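Local atomic coordinates of HIT family hydrolase (Legionella pneumophila subsp. pneumophila, PDB entry 6D6J), a protein that probably acts as a zinc-containing hydrolase of the histidine triad family, a group whose members typically cleave phosphate bonds of nucleotide-like substrates through a histidine-bound nucleotidyl intermediate. Residues A23-V26 / I32-F35; E66-I71 / Y104-H109; I73-L78 / Y89-N94. All coordinates share one frame; numbering follows the deposited sequence.

Contact 1. Residues A23-V26 / I32-F35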
loop_
_atom_site.group_PDB
_atom_site.type_symbol
_atom_site.label_atom_id
_atom_site.label_comp_id
_atom_site.label_asym_id
_atom_site.label_seq_id
_atom_site.Cartn_x
_atom_site.Cartn_y
_atom_site.Cartn_z
ATOM N N ALA B 23 12.446 19.655 4.714
ATOM C CA ALA B 23 11.204 18.900 4.629
ATOM C C ALA B 23 10.554 18.956 5.994
ATOM O O ALA B 23 11.231 19.173 6.996
ATOM C CB ALA B 23 11.458 17.443 4.232
ATOM N N THR B 24 9.241 18.754 6.031
ATOM C CA THR B 24 8.505 18.711 7.300
ATOM C C THR B 24 8.435 17.259 7.743
ATOM O O THR B 24 7.634 16.472 7.220
ATOM C CB THR B 24 7.120 19.332 7.140
ATOM O OG1 THR B 24 7.267 20.729 6.865
ATOM C CG2 THR B 24 6.302 19.181 8.401
ATOM N N VAL B 25 9.299 16.895 8.685
ATOM C CA VAL B 25 9.400 15.531 9.188
ATOM C C VAL B 25 8.381 15.349 10.301
ATOM O O VAL B 25 8.316 16.151 11.241
ATOM C CB VAL B 25 10.829 15.246 9.677
ATOM C CG1 VAL B 25 10.918 13.880 10.387
ATOM C CG2 VAL B 25 11.788 15.322 8.503
ATOM N N VAL B 26 7.562 14.311 10.185
ATOM C CA VAL B 26 6.525 14.028 11.168
ATOM C C VAL B 26 6.803 12.770 11.970
ATOM O O VAL B 26 6.127 12.533 12.983
ATOM C CB VAL B 26 5.125 13.987 10.520
ATOM C CG1 VAL B 26 4.803 15.341 9.900
ATOM C CG2 VAL B 26 5.040 12.885 9.475
ATOM N N ILE B 32 13.175 4.350 9.654
ATOM C CA ILE B 32 12.047 4.857 8.886
ATOM C C ILE B 32 11.937 6.354 9.123
ATOM O O ILE B 32 12.190 6.838 10.233
ATOM C CB ILE B 32 10.747 4.114 9.293
ATOM C CG1 ILE B 32 10.811 2.658 8.806
ATOM C CG2 ILE B 32 9.482 4.842 8.798
ATOM C CD1 ILE B 32 9.784 1.736 9.394
ATOM N N LEU B 33 11.566 7.091 8.076
ATOM C CA LEU B 33 11.311 8.520 8.168
ATOM C C LEU B 33 9.978 8.819 7.496
ATOM O O LEU B 33 9.644 8.208 6.474
ATOM C CB LEU B 33 12.420 9.283 7.418
ATOM C CG LEU B 33 12.439 10.802 7.528
ATOM C CD1 LEU B 33 12.895 11.215 8.930
ATOM C CD2 LEU B 33 13.336 11.401 6.476
ATOM N N ALA B 34 9.216 9.757 8.050
ATOM C CA ALA B 34 7.977 10.191 7.418
ATOM C C ALA B 34 7.962 11.705 7.336
ATOM O O ALA B 34 8.386 12.390 8.273
ATOM C CB ALA B 34 6.732 9.704 8.154
ATOM N N PHE B 35 7.473 12.225 6.215
ATOM C CA PHE B 35 7.503 13.661 5.969
ATOM C C PHE B 35 6.370 14.031 5.023
ATOM O O PHE B 35 5.784 13.174 4.352
ATOM C CB PHE B 35 8.882 14.116 5.435
ATOM C CG PHE B 35 9.343 13.374 4.212
ATOM C CD1 PHE B 35 10.023 12.171 4.331
ATOM C CD2 PHE B 35 9.118 13.892 2.943
ATOM C CE1 PHE B 35 10.451 11.490 3.198
ATOM C CE2 PHE B 35 9.540 13.207 1.813
ATOM C CZ PHE B 35 10.205 12.011 1.945
#
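The carbonyl oxygen of Ala34 is the polar centre on which Val25 and Val26 converge. Val26 N donates a hydrogen bond to Ala34 O over 2.8 Å, with an angle of 159° at the hydrogen. The same oxygen receives the CA-H of Val25, with Val25 CA 3.4 Å from Ala34 O. One residue further back, Thr24 O lies 3.1 Å from Phe35 CA in a second CA-H...O contact. These weak contacts border the antiparallel, non-hydrogen-bonded pair Val25-Phe35, as expected where CA-H groups rather than N-H groups face across two strands of a beta hairpin.

Side chains sort to the two faces of the sheet. On the face of Val25 and Phe35, Val25 CG2 reaches the CB of Phe35 rather than its ring, for the phenyl group leads away from the edge strand. The CG of Phe35 is wedged between its own N and carbonyl carbon (chi1 55°), which carries the ring away from Val25, against Leu47 and Ile49 of strand 44-50. Val25 CG1 meets Leu33 CD1 at 3.6 Å, the two side chains crossing at about a right angle. On the other face, Val26 CG2 rests 3.8 Å from Ala34 CB, a small apolar pair.

The hairpin forms one margin of the five-stranded antiparallel sheet within this chain. Strand 32-36 continues into it through backbone bonds of Leu33 with Ile49 and Phe35 with Leu47 on strand 44-50. Helix 62-81 lies against the Val26 and Ala34 face through Leu78, whereas helix 12-17 approaches the opposite one, where Ile16 touches both Ala23 and Phe35.

Contact 2. Residues E66-I71 / Y104-H109; sequences ELLANI and YHIHLH. With ZN (zinc ion), chain G.
Two apolar pairs, Ile71 with Leu108 and Leu68 with Ile106, join helix 62-81 to the predicted histidine triad motif, and they differ in how many atoms meet. At Ile71 the fit is broad: its CG2 lies 3.8 Å from Leu108 CB and 4.0 Å from Leu108 CD2, as the two side chains slide past each other in opposite directions. CG1 of Ile71 lies beside the backbone N (chi1 -73°), which puts CG2 anti to that N and on the Leu108 side. Leu108 CD2 also reaches the main chain, 3.9 Å from Ile71 O.

The Leu68-Ile106 end is sparser, a single methyl-methyl approach of 3.8 Å between Leu68 CD1 and Ile106 CD1. Ile106 has a second deposited conformer, so this methyl contact describes one of two states. Both pairs are buried, whereas Glu66 is exposed to solvent; like Glu66, Asn70 takes no part, and packs on Ile32 and on Ser65 of the second subunit.

His107, the predicted nucleotidylated residue, sits between Ile106 and Leu108 and points away from the helix. It donates from ND1 to His105 O over 2.7 Å at 167°; ND1 lies in the plane of the His105 carbonyl, and the oxygen lies nearly in the ring plane of His107, which fixes the ring's rotation. His105 ND1 binds the zinc ion at 2.1 Å, with Cys11, Cys14 and His53 completing the site.

Strand 108-112 runs between strands 44-50 and 89-95, with helix 62-81 across one face; Pro50 touches both Ile71 and Ile106, and Phe93 both Leu68 and Leu108.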
loop_
_atom_site.group_PDB
_atom_site.type_symbol
_atom_site.label_atom_id
_atom_site.label_comp_id
_atom_site.label_asym_id
_atom_site.label_seq_id
_atom_site.Cartn_x
_atom_site.Cartn_y
_atom_site.Cartn_z
ATOM N N GLU B 66 10.391 -7.325 6.082
ATOM C CA GLU B 66 9.964 -6.839 7.391
ATOM C C GLU B 66 10.020 -5.314 7.462
ATOM O O GLU B 66 9.099 -4.675 7.979
ATOM C CB GLU B 66 10.826 -7.473 8.483
ATOM C CG GLU B 66 10.458 -6.967 9.886
ATOM C CD GLU B 66 11.210 -7.682 10.984
ATOM O OE1 GLU B 66 10.568 -8.377 11.806
ATOM O OE2 GLU B 66 12.449 -7.560 11.022
ATOM N N LEU B 67 11.090 -4.715 6.933
ATOM C CA LEU B 67 11.160 -3.261 6.829
ATOM C C LEU B 67 9.962 -2.697 6.068
ATOM O O LEU B 67 9.348 -1.705 6.487
ATOM C CB LEU B 67 12.484 -2.876 6.160
ATOM C CG LEU B 67 12.682 -1.409 5.811
ATOM C CD1 LEU B 67 12.715 -0.520 7.058
ATOM C CD2 LEU B 67 13.974 -1.264 5.004
ATOM N N LEU B 68 9.598 -3.332 4.953
ATOM C CA LEU B 68 8.459 -2.860 4.173
ATOM C C LEU B 68 7.161 -2.962 4.976
ATOM O O LEU B 68 6.344 -2.027 4.981
ATOM C CB LEU B 68 8.363 -3.643 2.860
ATOM C CG LEU B 68 7.362 -3.053 1.854
ATOM C CD1 LEU B 68 7.823 -1.687 1.346
ATOM C CD2 LEU B 68 7.135 -4.007 0.688
ATOM N N ALA B 69 6.963 -4.077 5.682
ATOM C CA ALA B 69 5.784 -4.201 6.535
ATOM C C ALA B 69 5.793 -3.149 7.630
ATOM O O ALA B 69 4.743 -2.605 7.990
ATOM C CB ALA B 69 5.739 -5.596 7.147
ATOM N N ASN B 70 6.974 -2.824 8.154
ATOM C CA ASN B 70 7.059 -1.842 9.229
ATOM C C ASN B 70 6.782 -0.432 8.730
ATOM O O ASN B 70 6.279 0.404 9.493
ATOM C CB ASN B 70 8.405 -1.953 9.939
ATOM C CG ASN B 70 8.460 -3.157 10.850
ATOM O OD1 ASN B 70 7.419 -3.709 11.220
ATOM N ND2 ASN B 70 9.652 -3.586 11.184
ATOM N N ILE B 71 7.065 -0.159 7.456
ATOM C CA ILE B 71 6.638 1.101 6.850
ATOM C C ILE B 71 5.119 1.201 6.853
ATOM O O ILE B 71 4.547 2.251 7.178
ATOM C CB ILE B 71 7.247 1.217 5.443
ATOM C CG1 ILE B 71 8.743 1.522 5.559
ATOM C CG2 ILE B 71 6.514 2.250 4.593
ATOM C CD1 ILE B 71 9.501 1.297 4.272
ATOM N N TYR B 104 12.761 7.337 -7.375
ATOM C CA TYR B 104 13.157 5.927 -7.313
ATOM C C TYR B 104 13.806 5.577 -5.966
ATOM O O TYR B 104 14.935 5.106 -5.858
ATOM C CB TYR B 104 13.962 5.525 -8.559
ATOM C CG TYR B 104 12.990 5.363 -9.698
ATOM C CD1 TYR B 104 12.581 6.448 -10.463
ATOM C CD2 TYR B 104 12.358 4.147 -9.910
ATOM C CE1 TYR B 104 11.607 6.299 -11.450
ATOM C CE2 TYR B 104 11.414 3.985 -10.878
ATOM C CZ TYR B 104 11.037 5.051 -11.653
ATOM O OH TYR B 104 10.072 4.857 -12.613
ATOM N N HIS B 105 13.013 5.806 -4.913
ATOM C CA HIS B 105 13.294 5.383 -3.542
ATOM C C HIS B 105 11.918 5.072 -2.974
ATOM O O HIS B 105 11.032 5.929 -3.030
ATOM C CB HIS B 105 13.963 6.538 -2.792
ATOM C CG HIS B 105 14.348 6.236 -1.370
ATOM N ND1 HIS B 105 15.611 6.513 -0.875
ATOM C CD2 HIS B 105 13.626 5.768 -0.321
ATOM C CE1 HIS B 105 15.649 6.208 0.413
ATOM N NE2 HIS B 105 14.455 5.771 0.778
ATOM N N ILE B 106 11.709 3.846 -2.478
ATOM C CA ILE B 106 10.351 3.438 -2.134
ATOM C C ILE B 106 9.732 4.395 -1.121
ATOM O O ILE B 106 10.396 4.927 -0.218
ATOM C CB ILE B 106 10.243 1.964 -1.701
ATOM C CG1 ILE B 106 11.102 1.664 -0.479
ATOM C CG2 ILE B 106 10.616 1.044 -2.833
ATOM C CD1 ILE B 106 10.868 0.263 0.063
ATOM N N HIS B 107 8.429 4.610 -1.281
ATOM C CA HIS B 107 7.688 5.511 -0.412
ATOM C C HIS B 107 6.239 5.071 -0.383
ATOM O O HIS B 107 5.640 4.783 -1.419
ATOM C CB HIS B 107 7.802 6.978 -0.859
ATOM C CG HIS B 107 7.553 7.203 -2.322
ATOM N ND1 HIS B 107 8.472 6.858 -3.291
ATOM C CD2 HIS B 107 6.532 7.811 -2.971
ATOM C CE1 HIS B 107 8.013 7.213 -4.478
ATOM N NE2 HIS B 107 6.833 7.785 -4.316
ATOM N N LEU B 108 5.679 5.027 0.810
ATOM C CA LEU B 108 4.255 4.775 0.987
ATOM C C LEU B 108 3.541 6.117 1.125
ATOM O O LEU B 108 3.897 6.931 1.991
ATOM C CB LEU B 108 4.037 3.931 2.241
ATOM C CG LEU B 108 2.597 3.537 2.575
ATOM C CD1 LEU B 108 1.962 2.826 1.390
ATOM C CD2 LEU B 108 2.615 2.602 3.778
ATOM N N HIS B 109 2.533 6.348 0.278
ATOM C CA HIS B 109 1.715 7.549 0.385
ATOM C C HIS B 109 0.596 7.322 1.386
ATOM O O HIS B 109 -0.078 6.286 1.349
ATOM C CB HIS B 109 1.027 7.860 -0.942
ATOM C CG HIS B 109 1.950 8.178 -2.064
ATOM N ND1 HIS B 109 2.337 9.468 -2.366
ATOM C CD2 HIS B 109 2.519 7.376 -2.993
ATOM C CE1 HIS B 109 3.144 9.438 -3.412
ATOM N NE2 HIS B 109 3.249 8.185 -3.824
HETATM ZN ZN ZN G . 17.320 7.072 -1.932
#

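Contact 3. Residues I73-L78 / Y89-N94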
loop_
_atom_site.group_PDB
_atom_site.type_symbol
_atom_site.label_atom_id
_atom_site.label_comp_id
_atom_site.label_asym_id
_atom_site.label_seq_id
_atom_site.Cartn_x
_atom_site.Cartn_y
_atom_site.Cartn_z
ATOM N N ILE B 73 3.030 -0.480 8.898
ATOM C CA ILE B 73 2.595 -0.341 10.282
ATOM C C ILE B 73 2.806 1.087 10.768
ATOM O O ILE B 73 1.931 1.668 11.420
ATOM C CB ILE B 73 3.306 -1.377 11.166
ATOM C CG1 ILE B 73 2.849 -2.795 10.797
ATOM C CG2 ILE B 73 3.031 -1.105 12.652
ATOM C CD1 ILE B 73 3.783 -3.887 11.296
ATOM N N ARG B 74 3.956 1.688 10.451
ATOM C CA ARG B 74 4.174 3.069 10.858
ATOM C C ARG B 74 3.154 3.996 10.209
ATOM O O ARG B 74 2.654 4.923 10.863
ATOM C CB ARG B 74 5.603 3.509 10.556
ATOM C CG ARG B 74 5.880 4.991 10.904
ATOM C CD ARG B 74 5.458 5.341 12.341
ATOM N NE ARG B 74 6.048 4.429 13.321
ATOM C CZ ARG B 74 5.793 4.449 14.625
ATOM N NH1 ARG B 74 4.905 5.311 15.118
ATOM N NH2 ARG B 74 6.393 3.575 15.427
ATOM N N ALA B 75 2.804 3.753 8.938
ATOM C CA ALA B 75 1.790 4.598 8.306
ATOM C C ALA B 75 0.457 4.558 9.048
ATOM O O ALA B 75 -0.194 5.599 9.206
ATOM C CB ALA B 75 1.590 4.210 6.851
ATOM N N LYS B 76 0.035 3.380 9.531
ATOM C CA LYS B 76 -1.236 3.312 10.254
ATOM C C LYS B 76 -1.152 3.984 11.618
ATOM O O LYS B 76 -2.139 4.561 12.086
ATOM C CB LYS B 76 -1.829 1.891 10.304
ATOM C CG LYS B 76 -1.165 0.809 11.140
ATOM C CD LYS B 76 -1.493 0.861 12.669
ATOM C CE LYS B 76 -2.974 0.837 13.067
ATOM N NZ LYS B 76 -3.119 0.381 14.501
ATOM N N LYS B 77 0.016 3.936 12.269
ATOM C CA LYS B 77 0.168 4.659 13.534
ATOM C C LYS B 77 0.156 6.158 13.280
ATOM O O LYS B 77 -0.492 6.920 14.009
ATOM C CB LYS B 77 1.463 4.226 14.225
ATOM C CG LYS B 77 1.463 2.774 14.677
ATOM C CD LYS B 77 2.782 2.376 15.339
ATOM C CE LYS B 77 2.700 0.966 15.890
ATOM N NZ LYS B 77 3.979 0.568 16.519
ATOM N N LEU B 78 0.847 6.586 12.223
ATOM C CA LEU B 78 0.924 7.992 11.873
ATOM C C LEU B 78 -0.439 8.543 11.481
ATOM O O LEU B 78 -0.770 9.687 11.810
ATOM C CB LEU B 78 1.920 8.120 10.727
ATOM C CG LEU B 78 2.199 9.521 10.217
ATOM C CD1 LEU B 78 2.801 10.410 11.330
ATOM C CD2 LEU B 78 3.144 9.429 9.045
ATOM N N TYR B 89 -8.751 6.918 5.344
ATOM C CA TYR B 89 -7.606 7.386 4.565
ATOM C C TYR B 89 -7.206 6.290 3.588
ATOM O O TYR B 89 -7.717 5.164 3.647
ATOM C CB TYR B 89 -6.436 7.790 5.474
ATOM C CG TYR B 89 -5.925 6.655 6.329
ATOM C CD1 TYR B 89 -6.454 6.410 7.600
ATOM C CD2 TYR B 89 -4.933 5.800 5.860
ATOM C CE1 TYR B 89 -5.984 5.351 8.386
ATOM C CE2 TYR B 89 -4.457 4.767 6.630
ATOM C CZ TYR B 89 -4.970 4.548 7.885
ATOM O OH TYR B 89 -4.470 3.503 8.619
ATOM N N ARG B 90 -6.285 6.631 2.691
ATOM C CA ARG B 90 -5.804 5.701 1.683
ATOM C C ARG B 90 -4.288 5.592 1.749
ATOM O O ARG B 90 -3.584 6.588 1.990
ATOM C CB ARG B 90 -6.243 6.169 0.294
ATOM C CG ARG B 90 -5.737 5.296 -0.869
ATOM C CD ARG B 90 -6.516 5.580 -2.143
ATOM N NE ARG B 90 -7.901 5.136 -1.992
ATOM C CZ ARG B 90 -8.938 5.594 -2.692
ATOM N NH1 ARG B 90 -8.776 6.547 -3.620
ATOM N NH2 ARG B 90 -10.148 5.110 -2.428
ATOM N N LEU B 91 -3.788 4.376 1.530
ATOM C CA LEU B 91 -2.356 4.082 1.466
ATOM C C LEU B 91 -2.024 3.593 0.060
ATOM O O LEU B 91 -2.731 2.724 -0.473
ATOM C CB LEU B 91 -2.002 2.991 2.481
ATOM C CG LEU B 91 -2.235 3.345 3.956
ATOM C CD1 LEU B 91 -2.036 2.134 4.835
ATOM C CD2 LEU B 91 -1.332 4.474 4.396
ATOM N N VAL B 92 -0.970 4.144 -0.547
ATOM C CA VAL B 92 -0.637 3.815 -1.936
ATOM C C VAL B 92 0.863 3.585 -2.076
ATOM O O VAL B 92 1.662 4.450 -1.692
ATOM C CB VAL B 92 -1.054 4.948 -2.902
ATOM C CG1 VAL B 92 -0.751 4.548 -4.344
ATOM C CG2 VAL B 92 -2.531 5.296 -2.732
ATOM N N PHE B 93 1.250 2.468 -2.708
ATOM C CA PHE B 93 2.595 2.317 -3.272
ATOM C C PHE B 93 2.483 2.394 -4.788
ATOM O O PHE B 93 1.700 1.653 -5.390
ATOM C CB PHE B 93 3.248 0.957 -2.964
ATOM C CG PHE B 93 3.744 0.766 -1.548
ATOM C CD1 PHE B 93 4.841 1.485 -1.058
ATOM C CD2 PHE B 93 3.163 -0.209 -0.742
ATOM C CE1 PHE B 93 5.317 1.242 0.227
ATOM C CE2 PHE B 93 3.633 -0.443 0.544
ATOM C CZ PHE B 93 4.718 0.268 1.016
ATOM N N ASN B 94 3.286 3.249 -5.408
ATOM C CA ASN B 94 3.411 3.292 -6.859
ATOM C C ASN B 94 4.675 2.547 -7.255
ATOM O O ASN B 94 5.701 2.666 -6.582
ATOM C CB ASN B 94 3.541 4.736 -7.326
ATOM C CG ASN B 94 2.256 5.518 -7.154
ATOM O OD1 ASN B 94 1.183 4.946 -6.960
ATOM N ND2 ASN B 94 2.351 6.835 -7.278
HETATM O O HOH W 1 -4.693 4.008 11.156
#
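Tyr89 meets Lys76, and Leu91 meets Ala75, where helix 62-81 packs on strand 89-95 of the antiparallel sheet in this HIT fold. The strand begins the contact with Tyr89, whose side chain points at the helix. Its CG sits between the backbone N and the carbonyl carbon (chi1 60°), and the hydroxyl comes against the root of Lys76, with Tyr89 OH 3.5 Å from Lys76 CB. Lys76 itself bends at chi2 and chi3, and its amine turns away to Val60 O of the second subunit.

Arg90, next in line, faces the other side of the sheet, where NE bonds to Asn94 OD1 of the second subunit. Leu91 returns to the helix side, and its CD2 rests 3.8 Å from Ala75 CB, the apolar centre of the contact. Here the backbones come nearest, with Leu91 CA 8.0 Å from Ala75 CA. Val92 points off again; Phe93, on the helix side, packs against Leu68 and Leu108. Asn94 closes the segment with the reciprocal bond to Arg90 of the second subunit, and residues 89-94 pair antiparallel with a strand there, continuing the sheet across the dimer.

A water bridges the polar end of the contact, accepting from Tyr89 OH at 2.6 Å and donating to Lys76 O at 2.8 Å.

Taken together, the three contacts illustrate how one long helix packs along an antiparallel sheet in a small HIT domain. Contact 1 closes first along the chain, as a local hairpin at one margin of the sheet; contact 3 is then nested inside the longer loop closed by contact 2. Contacts 2 and 3 use successive parts of helix 62-81 and adjacent strands, their centres about 9 Å apart, while contact 1 lies about 13 Å from each. The same helix reaches all three: Ile32 packs on Asn70 and Ile71, and Ala34 on Leu78. The sheet runs from the hairpin through strands 44-50 and 108-112, the latter following His107, to strand 89-95 at the dimer interface.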